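Enolase from the environmental genome shotgun sequencing of the Sargasso Sea (PDB 2QGY) is of unknown function but belongs to the enolase superfamily, whose members use a divalent metal, usually magnesium, to stabilise an enolate formed from a carboxylate substrate. Local coordinates at residues A269-S277 / G296-N305; P196-L207 / P222-D230. One frame throughout, in Å; residues are numbered along the deposited sequence.

Contact 1. Residues A269-S277 / G296-N305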
loop_
_atom_site.group_PDB
_atom_site.type_symbol
_atom_site.label_atom_id
_atom_site.label_comp_id
_atom_site.label_asym_id
_atom_site.label_seq_id
_atom_site.Cartn_x
_atom_site.Cartn_y
_atom_site.Cartn_z
ATOM N N ALA A 269 0.781 18.311 -10.672
ATOM C CA ALA A 269 -0.464 17.965 -11.346
ATOM C C ALA A 269 -1.471 19.085 -11.265
ATOM O O ALA A 269 -1.369 19.977 -10.433
ATOM C CB ALA A 269 -1.060 16.666 -10.770
ATOM N N ASP A 270 -2.456 19.018 -12.147
ATOM C CA ASP A 270 -3.513 20.019 -12.222
ATOM C C ASP A 270 -4.788 19.531 -11.516
ATOM O O ASP A 270 -5.592 20.337 -11.025
ATOM C CB ASP A 270 -3.795 20.286 -13.704
ATOM C CG ASP A 270 -2.560 20.838 -14.426
ATOM O OD1 ASP A 270 -2.204 21.970 -14.078
ATOM O OD2 ASP A 270 -1.920 20.167 -15.277
ATOM N N ILE A 271 -4.966 18.210 -11.491
ATOM C CA ILE A 271 -6.181 17.582 -10.939
ATOM C C ILE A 271 -5.740 16.301 -10.239
ATOM O O ILE A 271 -4.905 15.579 -10.748
ATOM C CB ILE A 271 -7.178 17.195 -12.086
ATOM C CG1 ILE A 271 -7.616 18.434 -12.897
ATOM C CG2 ILE A 271 -8.420 16.418 -11.524
ATOM C CD1 ILE A 271 -8.290 18.097 -14.258
ATOM N N PHE A 272 -6.303 16.002 -9.076
ATOM C CA PHE A 272 -6.028 14.720 -8.445
ATOM C C PHE A 272 -7.259 13.814 -8.593
ATOM O O PHE A 272 -8.378 14.294 -8.483
ATOM C CB PHE A 272 -5.799 14.899 -6.942
ATOM C CG PHE A 272 -4.597 15.744 -6.579
ATOM C CD1 PHE A 272 -3.482 15.836 -7.424
ATOM C CD2 PHE A 272 -4.585 16.439 -5.374
ATOM C CE1 PHE A 272 -2.356 16.613 -7.031
ATOM C CE2 PHE A 272 -3.452 17.207 -4.987
ATOM C CZ PHE A 272 -2.362 17.273 -5.815
ATOM N N ASN A 273 -7.059 12.514 -8.815
ATOM C CA ASN A 273 -8.185 11.596 -8.930
ATOM C C ASN A 273 -8.020 10.373 -7.989
ATOM O O ASN A 273 -8.112 9.251 -8.431
ATOM C CB ASN A 273 -8.421 11.184 -10.401
ATOM C CG ASN A 273 -7.315 10.271 -10.947
ATOM O OD1 ASN A 273 -6.170 10.323 -10.496
ATOM N ND2 ASN A 273 -7.673 9.386 -11.886
ATOM N N PRO A 274 -7.842 10.606 -6.678
ATOM C CA PRO A 274 -7.821 9.452 -5.763
ATOM C C PRO A 274 -9.190 8.744 -5.904
ATOM O O PRO A 274 -10.215 9.400 -6.212
ATOM C CB PRO A 274 -7.710 10.088 -4.371
ATOM C CG PRO A 274 -8.312 11.462 -4.519
ATOM C CD PRO A 274 -7.842 11.887 -5.947
ATOM N N ASP A 275 -9.232 7.444 -5.633
ATOM C CA ASP A 275 -10.527 6.744 -5.732
ATOM C C ASP A 275 -11.323 7.039 -4.460
ATOM O O ASP A 275 -10.779 7.120 -3.355
ATOM C CB ASP A 275 -10.331 5.235 -5.902
ATOM C CG ASP A 275 -11.644 4.499 -6.210
ATOM O OD1 ASP A 275 -11.948 4.269 -7.402
ATOM O OD2 ASP A 275 -12.386 4.177 -5.260
ATOM N N ILE A 276 -12.610 7.282 -4.648
ATOM C CA ILE A 276 -13.499 7.601 -3.535
ATOM C C ILE A 276 -13.467 6.548 -2.408
ATOM O O ILE A 276 -13.679 6.861 -1.198
ATOM C CB ILE A 276 -14.954 7.806 -4.071
ATOM C CG1 ILE A 276 -15.888 8.312 -2.953
ATOM C CG2 ILE A 276 -15.500 6.481 -4.737
ATOM C CD1 ILE A 276 -15.567 9.733 -2.393
ATOM N N SER A 277 -13.235 5.305 -2.799
ATOM C CA SER A 277 -13.281 4.169 -1.897
ATOM C C SER A 277 -11.874 3.596 -1.698
ATOM O O SER A 277 -11.699 2.492 -1.182
ATOM C CB SER A 277 -14.192 3.109 -2.475
ATOM O OG SER A 277 -15.546 3.464 -2.215
ATOM N N GLY A 296 -4.874 25.896 -6.286
ATOM C CA GLY A 296 -5.364 25.934 -7.654
ATOM C C GLY A 296 -5.546 24.588 -8.338
ATOM O O GLY A 296 -5.627 24.528 -9.561
ATOM N N ILE A 297 -5.644 23.526 -7.534
ATOM C CA ILE A 297 -5.754 22.149 -8.043
ATOM C C ILE A 297 -7.185 21.649 -7.795
ATOM O O ILE A 297 -7.773 21.930 -6.749
ATOM C CB ILE A 297 -4.708 21.251 -7.327
ATOM C CG1 ILE A 297 -3.293 21.678 -7.772
ATOM C CG2 ILE A 297 -5.010 19.733 -7.567
ATOM C CD1 ILE A 297 -2.146 21.058 -7.001
ATOM N N PHE A 298 -7.758 20.958 -8.773
ATOM C CA PHE A 298 -9.113 20.424 -8.651
ATOM C C PHE A 298 -9.075 18.943 -8.302
ATOM O O PHE A 298 -8.055 18.298 -8.454
ATOM C CB PHE A 298 -9.865 20.628 -9.953
ATOM C CG PHE A 298 -10.176 22.077 -10.228
ATOM C CD1 PHE A 298 -11.439 22.585 -9.972
ATOM C CD2 PHE A 298 -9.178 22.935 -10.703
ATOM C CE1 PHE A 298 -11.720 23.930 -10.198
ATOM C CE2 PHE A 298 -9.445 24.288 -10.937
ATOM C CZ PHE A 298 -10.721 24.782 -10.676
ATOM N N ILE A 299 -10.208 18.438 -7.840
ATOM C CA ILE A 299 -10.360 17.034 -7.459
ATOM C C ILE A 299 -11.443 16.370 -8.310
ATOM O O ILE A 299 -12.568 16.840 -8.382
ATOM C CB ILE A 299 -10.775 16.906 -5.975
ATOM C CG1 ILE A 299 -9.754 17.598 -5.045
ATOM C CG2 ILE A 299 -10.927 15.420 -5.578
ATOM C CD1 ILE A 299 -8.312 16.989 -5.077
ATOM N N SER A 300 -11.096 15.267 -8.949
ATOM C CA SER A 300 -12.065 14.511 -9.726
ATOM C C SER A 300 -11.957 13.108 -9.184
ATOM O O SER A 300 -11.104 12.366 -9.593
ATOM C CB SER A 300 -11.643 14.490 -11.197
ATOM O OG SER A 300 -12.521 13.660 -11.962
ATOM N N PRO A 301 -12.799 12.736 -8.216
ATOM C CA PRO A 301 -12.609 11.387 -7.685
ATOM C C PRO A 301 -12.717 10.274 -8.730
ATOM O O PRO A 301 -13.562 10.329 -9.655
ATOM C CB PRO A 301 -13.726 11.262 -6.637
ATOM C CG PRO A 301 -14.022 12.701 -6.250
ATOM C CD PRO A 301 -13.933 13.435 -7.586
ATOM N N HIS A 302 -11.860 9.270 -8.581
ATOM C CA HIS A 302 -11.861 8.132 -9.458
ATOM C C HIS A 302 -12.945 7.242 -8.850
ATOM O O HIS A 302 -13.166 7.274 -7.649
ATOM C CB HIS A 302 -10.466 7.493 -9.377
ATOM C CG HIS A 302 -10.310 6.169 -10.080
ATOM N ND1 HIS A 302 -10.452 4.968 -9.422
ATOM C CD2 HIS A 302 -9.870 5.859 -11.326
ATOM C CE1 HIS A 302 -10.165 3.970 -10.243
ATOM N NE2 HIS A 302 -9.821 4.481 -11.413
ATOM N N CYS A 303 -13.660 6.502 -9.677
ATOM C CA CYS A 303 -14.736 5.656 -9.146
ATOM C C CYS A 303 -14.902 4.386 -9.975
ATOM O O CYS A 303 -15.936 4.159 -10.620
ATOM C CB CYS A 303 -16.068 6.434 -9.029
ATOM S SG CYS A 303 -17.289 5.479 -8.008
ATOM N N TRP A 304 -13.867 3.553 -9.994
ATOM C CA TRP A 304 -13.994 2.262 -10.634
ATOM C C TRP A 304 -14.468 1.291 -9.544
ATOM O O TRP A 304 -13.699 0.527 -8.950
ATOM C CB TRP A 304 -12.694 1.833 -11.330
ATOM C CG TRP A 304 -12.845 0.575 -12.142
ATOM C CD1 TRP A 304 -13.904 0.210 -12.914
ATOM C CD2 TRP A 304 -11.918 -0.509 -12.197
ATOM N NE1 TRP A 304 -13.690 -1.034 -13.473
ATOM C CE2 TRP A 304 -12.467 -1.486 -13.066
ATOM C CE3 TRP A 304 -10.667 -0.739 -11.614
ATOM C CZ2 TRP A 304 -11.803 -2.686 -13.363
ATOM C CZ3 TRP A 304 -9.994 -1.937 -11.919
ATOM C CH2 TRP A 304 -10.580 -2.894 -12.773
ATOM N N ASN A 305 -15.766 1.361 -9.288
ATOM C CA ASN A 305 -16.425 0.708 -8.138
ATOM C C ASN A 305 -17.856 0.468 -8.603
ATOM O O ASN A 305 -18.207 0.762 -9.768
ATOM C CB ASN A 305 -16.495 1.669 -6.948
ATOM C CG ASN A 305 -15.121 2.021 -6.368
ATOM O OD1 ASN A 305 -14.377 1.147 -5.922
ATOM N ND2 ASN A 305 -14.819 3.293 -6.317
HETATM O O HOH W 1 -5.964 22.896 -11.814
#

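Contact 2. Residues P196-L207 / P222-D230. With MG (magnesium ion), chain C.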
loop_
_atom_site.group_PDB
_atom_site.type_symbol
_atom_site.label_atom_id
_atom_site.label_comp_id
_atom_site.label_asym_id
_atom_site.label_seq_id
_atom_site.Cartn_x
_atom_site.Cartn_y
_atom_site.Cartn_z
ATOM N N PRO A 196 -15.999 17.823 -23.623
ATOM C CA PRO A 196 -14.779 17.391 -22.936
ATOM C C PRO A 196 -14.403 15.968 -23.314
ATOM O O PRO A 196 -15.222 15.054 -23.177
ATOM C CB PRO A 196 -15.154 17.519 -21.464
ATOM C CG PRO A 196 -16.142 18.678 -21.457
ATOM C CD PRO A 196 -16.971 18.433 -22.690
ATOM N N LEU A 197 -13.198 15.805 -23.857
ATOM C CA LEU A 197 -12.681 14.495 -24.178
ATOM C C LEU A 197 -11.445 14.277 -23.309
ATOM O O LEU A 197 -10.400 14.895 -23.516
ATOM C CB LEU A 197 -12.333 14.364 -25.667
ATOM C CG LEU A 197 -11.682 13.068 -26.138
ATOM C CD1 LEU A 197 -12.616 11.850 -25.927
ATOM C CD2 LEU A 197 -11.282 13.200 -27.621
ATOM N N MET A 198 -11.569 13.402 -22.322
ATOM C CA MET A 198 -10.395 13.062 -21.506
ATOM C C MET A 198 -9.665 11.805 -21.948
ATOM O O MET A 198 -10.265 10.868 -22.485
ATOM C CB MET A 198 -10.678 13.084 -19.996
ATOM C CG MET A 198 -12.070 13.249 -19.452
ATOM S SD MET A 198 -13.354 14.375 -20.051
ATOM C CE MET A 198 -14.053 15.042 -18.582
ATOM N N LEU A 199 -8.347 11.797 -21.745
ATOM C CA LEU A 199 -7.511 10.740 -22.254
ATOM C C LEU A 199 -6.792 10.104 -21.080
ATOM O O LEU A 199 -6.054 10.768 -20.361
ATOM C CB LEU A 199 -6.482 11.281 -23.286
ATOM C CG LEU A 199 -6.989 12.059 -24.531
ATOM C CD1 LEU A 199 -5.819 12.456 -25.460
ATOM C CD2 LEU A 199 -8.045 11.276 -25.311
ATOM N N ASP A 200 -7.026 8.815 -20.894
ATOM C CA ASP A 200 -6.353 8.084 -19.853
ATOM C C ASP A 200 -5.249 7.277 -20.480
ATOM O O ASP A 200 -5.492 6.301 -21.171
ATOM C CB ASP A 200 -7.344 7.192 -19.072
ATOM C CG ASP A 200 -6.735 6.638 -17.791
ATOM O OD1 ASP A 200 -5.508 6.449 -17.745
ATOM O OD2 ASP A 200 -7.503 6.394 -16.824
ATOM N N LEU A 201 -4.010 7.719 -20.274
ATOM C CA LEU A 201 -2.850 6.998 -20.826
ATOM C C LEU A 201 -2.449 5.738 -20.063
ATOM O O LEU A 201 -1.703 4.914 -20.596
ATOM C CB LEU A 201 -1.631 7.911 -20.957
ATOM C CG LEU A 201 -1.858 9.221 -21.720
ATOM C CD1 LEU A 201 -0.500 9.863 -22.132
ATOM C CD2 LEU A 201 -2.787 9.039 -22.900
ATOM N N ALA A 202 -2.929 5.592 -18.831
ATOM C CA ALA A 202 -2.785 4.336 -18.088
ATOM C C ALA A 202 -1.306 3.920 -17.865
ATOM O O ALA A 202 -0.965 2.738 -17.923
ATOM C CB ALA A 202 -3.580 3.211 -18.790
ATOM N N VAL A 203 -0.445 4.920 -17.650
ATOM C CA VAL A 203 0.971 4.734 -17.314
ATOM C C VAL A 203 1.695 3.902 -18.393
ATOM O O VAL A 203 2.047 2.748 -18.152
ATOM C CB VAL A 203 1.171 4.124 -15.904
ATOM C CG1 VAL A 203 2.648 4.148 -15.501
ATOM C CG2 VAL A 203 0.333 4.873 -14.855
ATOM N N PRO A 204 1.902 4.500 -19.590
ATOM C CA PRO A 204 2.620 3.827 -20.660
ATOM C C PRO A 204 4.047 3.504 -20.222
ATOM O O PRO A 204 4.711 4.306 -19.577
ATOM C CB PRO A 204 2.616 4.865 -21.786
ATOM C CG PRO A 204 1.400 5.687 -21.500
ATOM C CD PRO A 204 1.461 5.839 -20.019
ATOM N N GLU A 205 4.501 2.318 -20.596
ATOM C CA GLU A 205 5.804 1.819 -20.184
ATOM C C GLU A 205 6.929 2.682 -20.772
ATOM O O GLU A 205 7.961 2.926 -20.122
ATOM C CB GLU A 205 5.944 0.353 -20.636
ATOM C CG GLU A 205 4.800 -0.621 -20.165
ATOM C CD GLU A 205 3.339 -0.175 -20.510
ATOM O OE1 GLU A 205 3.060 0.307 -21.652
ATOM O OE2 GLU A 205 2.453 -0.339 -19.619
ATOM N N ASP A 206 6.704 3.183 -21.983
ATOM C CA ASP A 206 7.731 3.922 -22.727
ATOM C C ASP A 206 7.466 5.422 -22.802
ATOM O O ASP A 206 6.589 5.875 -23.562
ATOM C CB ASP A 206 7.872 3.321 -24.133
ATOM C CG ASP A 206 9.103 3.833 -24.884
ATOM O OD1 ASP A 206 9.531 4.986 -24.674
ATOM O OD2 ASP A 206 9.643 3.064 -25.705
ATOM N N LEU A 207 8.255 6.174 -22.033
ATOM C CA LEU A 207 8.145 7.630 -21.928
ATOM C C LEU A 207 8.253 8.337 -23.294
ATOM O O LEU A 207 7.581 9.348 -23.554
ATOM C CB LEU A 207 9.216 8.164 -20.967
ATOM C CG LEU A 207 9.245 9.671 -20.713
ATOM C CD1 LEU A 207 7.950 10.144 -20.017
ATOM C CD2 LEU A 207 10.475 10.083 -19.887
ATOM N N PRO A 222 -7.537 17.787 -25.949
ATOM C CA PRO A 222 -8.007 16.950 -24.837
ATOM C C PRO A 222 -8.297 17.758 -23.567
ATOM O O PRO A 222 -7.592 18.716 -23.235
ATOM C CB PRO A 222 -6.862 15.958 -24.611
ATOM C CG PRO A 222 -5.683 16.518 -25.286
ATOM C CD PRO A 222 -6.165 17.467 -26.361
ATOM N N TYR A 223 -9.346 17.378 -22.873
ATOM C CA TYR A 223 -9.728 18.073 -21.666
ATOM C C TYR A 223 -8.704 17.842 -20.555
ATOM O O TYR A 223 -8.429 18.759 -19.752
ATOM C CB TYR A 223 -11.129 17.628 -21.243
ATOM C CG TYR A 223 -11.716 18.450 -20.128
ATOM C CD1 TYR A 223 -12.385 19.648 -20.399
ATOM C CD2 TYR A 223 -11.631 18.020 -18.805
ATOM C CE1 TYR A 223 -12.914 20.421 -19.369
ATOM C CE2 TYR A 223 -12.166 18.762 -17.769
ATOM C CZ TYR A 223 -12.812 19.965 -18.046
ATOM O OH TYR A 223 -13.327 20.701 -16.996
ATOM N N TRP A 224 -8.203 16.609 -20.476
ATOM C CA TRP A 224 -7.102 16.293 -19.546
ATOM C C TRP A 224 -6.374 15.062 -19.976
ATOM O O TRP A 224 -6.859 14.326 -20.826
ATOM C CB TRP A 224 -7.573 16.208 -18.085
ATOM C CG TRP A 224 -8.330 14.973 -17.598
ATOM C CD1 TRP A 224 -7.997 13.640 -17.746
ATOM C CD2 TRP A 224 -9.483 15.004 -16.765
ATOM N NE1 TRP A 224 -8.916 12.853 -17.070
ATOM C CE2 TRP A 224 -9.844 13.666 -16.483
ATOM C CE3 TRP A 224 -10.262 16.045 -16.243
ATOM C CZ2 TRP A 224 -10.951 13.344 -15.681
ATOM C CZ3 TRP A 224 -11.370 15.724 -15.449
ATOM C CH2 TRP A 224 -11.691 14.380 -15.176
ATOM N N ILE A 225 -5.189 14.863 -19.404
ATOM C CA ILE A 225 -4.334 13.742 -19.720
ATOM C C ILE A 225 -4.100 13.053 -18.384
ATOM O O ILE A 225 -3.507 13.643 -17.470
ATOM C CB ILE A 225 -2.946 14.214 -20.281
ATOM C CG1 ILE A 225 -3.112 14.927 -21.634
ATOM C CG2 ILE A 225 -1.991 13.009 -20.464
ATOM C CD1 ILE A 225 -3.783 14.110 -22.707
ATOM N N GLU A 226 -4.547 11.812 -18.287
ATOM C CA GLU A 226 -4.557 11.116 -17.020
ATOM C C GLU A 226 -3.458 10.052 -16.981
ATOM O O GLU A 226 -3.250 9.312 -17.952
ATOM C CB GLU A 226 -5.950 10.509 -16.829
ATOM C CG GLU A 226 -6.085 9.685 -15.598
ATOM C CD GLU A 226 -7.545 9.305 -15.326
ATOM O OE1 GLU A 226 -8.469 10.103 -15.628
ATOM O OE2 GLU A 226 -7.740 8.224 -14.766
ATOM N N GLU A 227 -2.713 10.036 -15.862
ATOM C CA GLU A 227 -1.638 9.080 -15.637
ATOM C C GLU A 227 -0.672 8.924 -16.836
ATOM O O GLU A 227 -0.408 7.818 -17.276
ATOM C CB GLU A 227 -2.206 7.727 -15.223
ATOM C CG GLU A 227 -2.936 7.765 -13.888
ATOM C CD GLU A 227 -2.662 6.519 -13.113
ATOM O OE1 GLU A 227 -3.270 5.496 -13.493
ATOM O OE2 GLU A 227 -1.794 6.548 -12.182
ATOM N N PRO A 228 -0.073 10.037 -17.304
ATOM C CA PRO A 228 0.888 9.929 -18.421
ATOM C C PRO A 228 2.154 9.214 -17.938
ATOM O O PRO A 228 2.882 8.620 -18.747
ATOM C CB PRO A 228 1.190 11.388 -18.805
ATOM C CG PRO A 228 0.878 12.197 -17.545
ATOM C CD PRO A 228 -0.218 11.415 -16.789
ATOM N N VAL A 229 2.397 9.283 -16.628
ATOM C CA VAL A 229 3.523 8.586 -16.002
ATOM C C VAL A 229 3.098 8.039 -14.638
ATOM O O VAL A 229 2.067 8.423 -14.115
ATOM C CB VAL A 229 4.777 9.488 -15.847
ATOM C CG1 VAL A 229 5.246 10.014 -17.237
ATOM C CG2 VAL A 229 4.505 10.642 -14.937
ATOM N N ASP A 230 3.933 7.191 -14.050
ATOM C CA ASP A 230 3.593 6.592 -12.761
ATOM C C ASP A 230 3.393 7.682 -11.701
ATOM O O ASP A 230 4.189 8.603 -11.601
ATOM C CB ASP A 230 4.688 5.617 -12.303
ATOM C CG ASP A 230 4.203 4.696 -11.201
ATOM O OD1 ASP A 230 4.094 5.168 -10.057
ATOM O OD2 ASP A 230 3.954 3.498 -11.479
HETATM MG MG MG C . -7.281 6.248 -14.840
HETATM O O HOH W 2 -5.252 6.058 -15.166
HETATM O O HOH W 3 4.885 7.120 -19.952
HETATM O O HOH W 4 -7.204 4.237 -14.869
HETATM O O HOH W 5 -9.374 5.836 -14.929
#

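Contact 1. Residues A269-S277 / G296-N305
Asp275 and His302 meet where two neighbouring parallel strands of the enolase-type barrel, 271-272 and 298-299, run out into their C-terminal loops. Asp275 has CG anti to its own N (chi1 -172°), which carries the carboxylate across to the 296-305 segment. There His302 ND1 gives its hydrogen to OD1 at 2.6 Å, on the anti lone pair and tilted 19° from the imidazole plane. Trp304 N adds a weak bond to the same oxygen. OD2 accepts twice: Asn305 ND2 reaches its syn lone pair at 2.8 Å, with the oxygen in the amide plane, while Ser277 N closes an Asx turn. With both oxygens engaged, the carboxylate is fixed in rotation and in turn holds the imidazole and the amide. Such a His-Asp pair at the ends of adjacent strands recalls the dyad of mandelate racemase relatives, though a catalytic role here is only inferred.

Around the pair the backbones stay joined: Ile276 N bonds to His302 O and His302 N to Pro274 O, carrying the pairing past the short strands. At the other end the Phe272 ring lies between the sheet and helix 257-265, where it touches Leu263 and Ile264. Ile299 CD1 packs on Phe272 CB at 3.8 Å. Ile297 turns its CG2 branch, anti to the backbone N, over the centre of the Phe272 ring, 3.8 Å from the centroid and 6° off the normal.

Contact 2. Residues P196-L207 / P222-D230
Asp200 OD2 and Glu226 OE2 both bind the magnesium ion at 2.0 Å, and the shared cation lets these two carboxylate oxygens sit 2.8 Å apart. The two carboxylate planes are turned 44° against each other. Glu226 reaches the metal on an extended chain (chi1 176°, chi2 170°); its other oxygen, OE1, takes the indole N-H of Trp224 on the anti lone pair and forms a salt bridge with Lys169. A metal-bound water donates to Asp200 OD1 and Glu227 OE1, so the Glu227 carboxylate joins the site in its second shell.

On the same side of the sheet, Met198 CB lies over one face of the Trp224 indole, 3.5 Å from the centroid of the five-membered ring. The bent methionine chain then carries SD above the six-membered ring of Trp224 at a distance, 4.9 Å from its centroid, a Met-aromatic contact, and brings CE to Tyr223 CD2 at 3.8 Å. Toward helix 207-217, Leu199 and Ile225 run alongside each other and touch through their CD1 methyls at 3.8 Å. Beyond the strands, Val203 N bonds to Glu227 O. Glu252 completes the protein ligands, giving the Asp-Glu-Glu magnesium site at strand ends typical of the enolase superfamily barrel.

In the fold
Along the chain both segments of contact 2 precede those of contact 1, and the two centres lie about 14 Å apart. Each joins two neighbouring parallel strands of the same barrel sheet through a beta-alpha-beta unit, with helix 207-217 in contact 2 and helix 282-294 in contact 1. Strand 248-250 stands between them, pairing with 224-226 and 271-272; the loop after it supplies Glu252, the third protein ligand of the magnesium ion. The contacts also touch directly: Asn273 ND2 comes within 3.1 Å of Glu226 OE2, while its OD1 accepts a hydrogen bond from Glu252 N. Metal ligands and the His302-Asp275 pair thus border what is probably one active-site pocket.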